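Local coordinates for peptidoglycan glycosyltransferase (Burkholderia ambifaria, PDB 5UY7), which belongs to the penicillin-binding protein family and carries a penicillin-binding transpeptidase domain of the beta-lactamase-like fold, at residues M484-V498 / V515-V529. Numbering follows the deposited sequence.
Sequences MAPMPNPRIVVAVSV and VFSAIAGDTMRALNV
The guanidinium of R491 carries L527 CD1 over one face, 3.6 Å above its plane, and holds a water at its edge; the ring of F516 has A520 CB from its own helix over one face, while V494 O and M484 N sit at its edge. This is the C-terminal helix of the penicillin-binding transpeptidase domain lying on its antiparallel sheet, strand 492-498 and helix 515-526 having axes 8.3 Å apart and N-to-C directions 148° apart, so roughly antiparallel. No direct hydrogen bond joins them. F516 CD1 lies 3.7 Å from V494 CB, a reach set by a chi1 of 163° that turns CG away from the backbone N; its ring also meets that of F481. V494 CG1 lies against I519 CG2, and V496 spreads its methyls, CG1 onto V515 and I519, CG2 onto the F516 backbone. I492 CD1 touches both T523 CG2 and M524 CE, 3.7 Å from each. M524, bent at chi2 and chi3, lays SD 3.7 Å from P486 CD; the peptide bond before P486 is cis. Across the hairpin, R491 and I492 form a classic beta bulge opposite A485, whose O takes both their N-H groups. A Schellman motif with N528 at C-prime closes the helix and brings V529 CG1 against P486 CG. Two waters link the R491 guanidinium to L527 O: one accepts from NH1, the other from NH2, and both donate to L527 O, at 2.7 and 2.8 Å from the water oxygens.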
loop_
_atom_site.group_PDB
_atom_site.type_symbol
_atom_site.label_atom_id
_atom_site.label_comp_id
_atom_site.label_asym_id
_atom_site.label_seq_id
_atom_site.Cartn_x
_atom_site.Cartn_y
_atom_site.Cartn_z
ATOM N N MET A 484 5.361 5.300 2.474
ATOM C CA MET A 484 6.545 5.872 1.832
ATOM C C MET A 484 7.000 7.080 2.637
ATOM O O MET A 484 6.225 7.659 3.400
ATOM C CB MET A 484 6.238 6.251 0.376
ATOM C CG MET A 484 5.121 7.317 0.257
ATOM S SD MET A 484 4.420 7.483 -1.404
ATOM C CE MET A 484 3.508 5.926 -1.502
ATOM N N ALA A 485 8.279 7.438 2.490
ATOM C CA ALA A 485 8.877 8.472 3.328
ATOM C C ALA A 485 10.114 9.016 2.634
ATOM O O ALA A 485 10.820 8.256 1.971
ATOM C CB ALA A 485 9.266 7.908 4.706
ATOM N N PRO A 486 10.419 10.307 2.780
ATOM C CA PRO A 486 9.619 11.343 3.429
ATOM C C PRO A 486 8.765 12.028 2.379
ATOM O O PRO A 486 9.173 12.103 1.224
ATOM C CB PRO A 486 10.675 12.297 3.991
ATOM C CG PRO A 486 11.800 12.215 3.004
ATOM C CD PRO A 486 11.752 10.815 2.402
ATOM N N MET A 487 7.628 12.534 2.763
ATOM C CA MET A 487 6.864 13.331 1.825
ATOM C C MET A 487 7.442 14.743 1.775
ATOM O O MET A 487 8.051 15.208 2.749
ATOM C CB MET A 487 5.401 13.366 2.252
ATOM C CG MET A 487 4.758 11.987 2.353
ATOM S SD MET A 487 4.578 11.207 0.734
ATOM C CE MET A 487 3.190 10.109 1.085
ATOM N N PRO A 488 7.250 15.466 0.658
ATOM C CA PRO A 488 6.441 15.074 -0.503
ATOM C C PRO A 488 7.185 14.292 -1.575
ATOM O O PRO A 488 6.548 13.858 -2.539
ATOM C CB PRO A 488 6.010 16.409 -1.071
ATOM C CG PRO A 488 7.212 17.264 -0.837
ATOM C CD PRO A 488 7.760 16.840 0.514
ATOM N N ASN A 489 8.500 14.122 -1.426
ATOM C CA ASN A 489 9.324 13.448 -2.430
ATOM C C ASN A 489 9.976 12.229 -1.791
ATOM O O ASN A 489 11.138 12.283 -1.359
ATOM C CB ASN A 489 10.368 14.400 -3.008
ATOM C CG ASN A 489 9.733 15.586 -3.697
ATOM O OD1 ASN A 489 8.785 15.432 -4.468
ATOM N ND2 ASN A 489 10.228 16.776 -3.399
ATOM N N PRO A 490 9.276 11.101 -1.738
ATOM C CA PRO A 490 9.779 9.985 -0.932
ATOM C C PRO A 490 11.028 9.348 -1.504
ATOM O O PRO A 490 11.262 9.319 -2.720
ATOM C CB PRO A 490 8.612 8.990 -0.906
ATOM C CG PRO A 490 7.672 9.434 -1.981
ATOM C CD PRO A 490 7.893 10.887 -2.204
ATOM N N ARG A 491 11.838 8.847 -0.581
ATOM C CA ARG A 491 13.047 8.099 -0.881
ATOM C C ARG A 491 12.835 6.599 -0.818
ATOM O O ARG A 491 13.476 5.857 -1.579
ATOM C CB ARG A 491 14.145 8.491 0.111
ATOM C CG ARG A 491 15.443 7.747 -0.086
ATOM C CD ARG A 491 16.617 8.626 0.243
ATOM N NE ARG A 491 17.860 7.873 0.187
ATOM C CZ ARG A 491 19.031 8.359 0.570
ATOM N NH1 ARG A 491 19.103 9.598 1.033
ATOM N NH2 ARG A 491 20.120 7.609 0.492
ATOM N N ILE A 492 11.962 6.132 0.076
ATOM C CA ILE A 492 11.744 4.704 0.256
ATOM C C ILE A 492 10.256 4.394 0.277
ATOM O O ILE A 492 9.419 5.234 0.623
ATOM C CB ILE A 492 12.406 4.176 1.548
ATOM C CG1 ILE A 492 11.793 4.857 2.782
ATOM C CG2 ILE A 492 13.925 4.367 1.477
ATOM C CD1 ILE A 492 12.389 4.351 4.111
ATOM N N VAL A 493 9.937 3.170 -0.119
ATOM C CA VAL A 493 8.656 2.544 0.169
ATOM C C VAL A 493 8.922 1.468 1.204
ATOM O O VAL A 493 9.904 0.728 1.084
ATOM C CB VAL A 493 8.024 1.947 -1.096
ATOM C CG1 VAL A 493 6.951 0.926 -0.725
ATOM C CG2 VAL A 493 7.437 3.064 -1.941
ATOM N N VAL A 494 8.085 1.411 2.239
ATOM C CA VAL A 494 8.201 0.406 3.291
ATOM C C VAL A 494 6.905 -0.380 3.346
ATOM O O VAL A 494 5.825 0.207 3.467
ATOM C CB VAL A 494 8.500 1.041 4.661
ATOM C CG1 VAL A 494 8.502 -0.028 5.758
ATOM C CG2 VAL A 494 9.839 1.771 4.616
ATOM N N ALA A 495 7.015 -1.706 3.300
ATOM C CA ALA A 495 5.859 -2.591 3.328
ATOM C C ALA A 495 6.055 -3.586 4.456
ATOM O O ALA A 495 7.107 -4.223 4.539
ATOM C CB ALA A 495 5.691 -3.325 1.988
ATOM N N VAL A 496 5.051 -3.712 5.326
ATOM C CA VAL A 496 5.138 -4.621 6.462
ATOM C C VAL A 496 3.869 -5.457 6.547
ATOM O O VAL A 496 2.780 -5.034 6.140
ATOM C CB VAL A 496 5.375 -3.873 7.795
ATOM C CG1 VAL A 496 6.685 -3.091 7.755
ATOM C CG2 VAL A 496 4.203 -2.948 8.116
ATOM N N SER A 497 4.016 -6.660 7.086
ATOM C CA SER A 497 2.851 -7.498 7.343
ATOM C C SER A 497 3.118 -8.354 8.568
ATOM O O SER A 497 4.205 -8.927 8.707
ATOM C CB SER A 497 2.527 -8.374 6.135
ATOM O OG SER A 497 1.231 -8.916 6.262
ATOM N N VAL A 498 2.134 -8.422 9.460
ATOM C CA VAL A 498 2.210 -9.240 10.666
ATOM C C VAL A 498 1.064 -10.233 10.583
ATOM O O VAL A 498 -0.110 -9.836 10.575
ATOM C CB VAL A 498 2.129 -8.397 11.948
ATOM C CG1 VAL A 498 2.142 -9.284 13.177
ATOM C CG2 VAL A 498 3.293 -7.406 12.007
ATOM N N VAL A 515 5.195 -0.871 13.165
ATOM C CA VAL A 515 6.325 -1.511 12.499
ATOM C C VAL A 515 6.765 -0.684 11.300
ATOM O O VAL A 515 7.960 -0.457 11.079
ATOM C CB VAL A 515 5.968 -2.947 12.077
ATOM C CG1 VAL A 515 7.232 -3.657 11.576
ATOM C CG2 VAL A 515 5.329 -3.699 13.221
ATOM N N PHE A 516 5.803 -0.253 10.476
ATOM C CA PHE A 516 6.123 0.678 9.401
ATOM C C PHE A 516 6.850 1.901 9.948
ATOM O O PHE A 516 7.887 2.325 9.416
ATOM C CB PHE A 516 4.847 1.112 8.663
ATOM C CG PHE A 516 5.042 2.353 7.823
ATOM C CD1 PHE A 516 5.505 2.253 6.515
ATOM C CD2 PHE A 516 4.801 3.622 8.354
ATOM C CE1 PHE A 516 5.709 3.379 5.745
ATOM C CE2 PHE A 516 5.015 4.766 7.582
ATOM C CZ PHE A 516 5.459 4.640 6.278
ATOM N N SER A 517 6.305 2.486 11.016
ATOM C CA SER A 517 6.863 3.722 11.550
ATOM C C SER A 517 8.301 3.523 12.004
ATOM O O SER A 517 9.179 4.342 11.710
ATOM C CB SER A 517 6.015 4.220 12.716
ATOM O OG SER A 517 6.668 5.294 13.375
ATOM N N ALA A 518 8.554 2.440 12.737
ATOM C CA ALA A 518 9.895 2.179 13.242
ATOM C C ALA A 518 10.876 1.966 12.097
ATOM O O ALA A 518 11.970 2.539 12.086
ATOM C CB ALA A 518 9.870 0.966 14.175
ATOM N N ILE A 519 10.500 1.154 11.110
ATOM C CA ILE A 519 11.426 0.882 10.018
ATOM C C ILE A 519 11.655 2.134 9.185
ATOM O O ILE A 519 12.791 2.444 8.815
ATOM C CB ILE A 519 10.924 -0.290 9.161
ATOM C CG1 ILE A 519 10.964 -1.572 9.987
ATOM C CG2 ILE A 519 11.753 -0.385 7.878
ATOM C CD1 ILE A 519 10.345 -2.795 9.285
ATOM N N ALA A 520 10.580 2.861 8.858
ATOM C CA ALA A 520 10.729 4.071 8.054
ATOM C C ALA A 520 11.588 5.107 8.772
ATOM O O ALA A 520 12.515 5.679 8.186
ATOM C CB ALA A 520 9.352 4.653 7.721
ATOM N N GLY A 521 11.285 5.370 10.042
ATOM C CA GLY A 521 12.055 6.359 10.784
ATOM C C GLY A 521 13.505 5.951 10.974
ATOM O O GLY A 521 14.423 6.763 10.793
ATOM N N ASP A 522 13.729 4.691 11.352
ATOM C CA ASP A 522 15.095 4.220 11.549
ATOM C C ASP A 522 15.883 4.319 10.253
ATOM O O ASP A 522 17.080 4.640 10.271
ATOM C CB ASP A 522 15.115 2.777 12.056
ATOM C CG ASP A 522 14.678 2.637 13.504
ATOM O OD1 ASP A 522 14.458 3.658 14.195
ATOM O OD2 ASP A 522 14.573 1.480 13.966
ATOM N N THR A 523 15.233 4.012 9.123
ATOM C CA THR A 523 15.908 4.085 7.829
ATOM C C THR A 523 16.212 5.527 7.445
ATOM O O THR A 523 17.324 5.818 6.985
ATOM C CB THR A 523 15.061 3.398 6.752
ATOM O OG1 THR A 523 14.902 2.020 7.101
ATOM C CG2 THR A 523 15.742 3.491 5.387
ATOM N N MET A 524 15.247 6.444 7.617
ATOM C CA MET A 524 15.534 7.865 7.408
ATOM C C MET A 524 16.762 8.304 8.194
ATOM O O MET A 524 17.659 8.964 7.655
ATOM C CB MET A 524 14.345 8.734 7.826
ATOM C CG MET A 524 13.053 8.511 7.106
ATOM S SD MET A 524 13.031 9.239 5.474
ATOM C CE MET A 524 13.565 7.830 4.495
ATOM N N ARG A 525 16.803 7.981 9.489
ATOM C CA ARG A 525 17.930 8.411 10.303
ATOM C C ARG A 525 19.231 7.804 9.797
ATOM O O ARG A 525 20.253 8.493 9.721
ATOM C CB ARG A 525 17.701 8.049 11.774
ATOM C CG ARG A 525 16.723 8.978 12.491
ATOM C CD ARG A 525 16.584 8.594 13.973
ATOM N NE ARG A 525 15.733 7.417 14.142
ATOM C CZ ARG A 525 14.409 7.455 14.074
ATOM N NH1 ARG A 525 13.800 8.608 13.847
ATOM N NH2 ARG A 525 13.695 6.348 14.229
ATOM N N ALA A 526 19.212 6.517 9.436
ATOM C CA ALA A 526 20.445 5.862 9.017
ATOM C C ALA A 526 20.971 6.441 7.712
ATOM O O ALA A 526 22.190 6.442 7.480
ATOM C CB ALA A 526 20.219 4.356 8.881
ATOM N N LEU A 527 20.080 6.953 6.870
ATOM C CA LEU A 527 20.435 7.553 5.588
ATOM C C LEU A 527 20.678 9.051 5.674
ATOM O O LEU A 527 20.862 9.692 4.633
ATOM C CB LEU A 527 19.336 7.282 4.563
ATOM C CG LEU A 527 19.150 5.802 4.249
ATOM C CD1 LEU A 527 18.024 5.624 3.254
ATOM C CD2 LEU A 527 20.451 5.187 3.733
ATOM N N ASN A 528 20.684 9.618 6.883
ATOM C CA ASN A 528 20.922 11.049 7.098
ATOM C C ASN A 528 19.874 11.921 6.421
ATOM O O ASN A 528 20.165 13.058 6.039
ATOM C CB ASN A 528 22.321 11.470 6.632
ATOM C CG ASN A 528 23.420 10.739 7.361
ATOM O OD1 ASN A 528 23.366 10.551 8.580
ATOM N ND2 ASN A 528 24.457 10.351 6.620
ATOM N N VAL A 529 18.660 11.411 6.268
ATOM C CA VAL A 529 17.588 12.259 5.734
ATOM C C VAL A 529 17.238 13.310 6.776
ATOM O O VAL A 529 16.955 12.959 7.933
ATOM C CB VAL A 529 16.369 11.421 5.384
ATOM C CG1 VAL A 529 15.241 12.332 4.888
ATOM C CG2 VAL A 529 16.738 10.350 4.362
HETATM O O HOH W 1 20.501 11.588 2.690
HETATM O O HOH W 2 22.033 8.866 2.219
#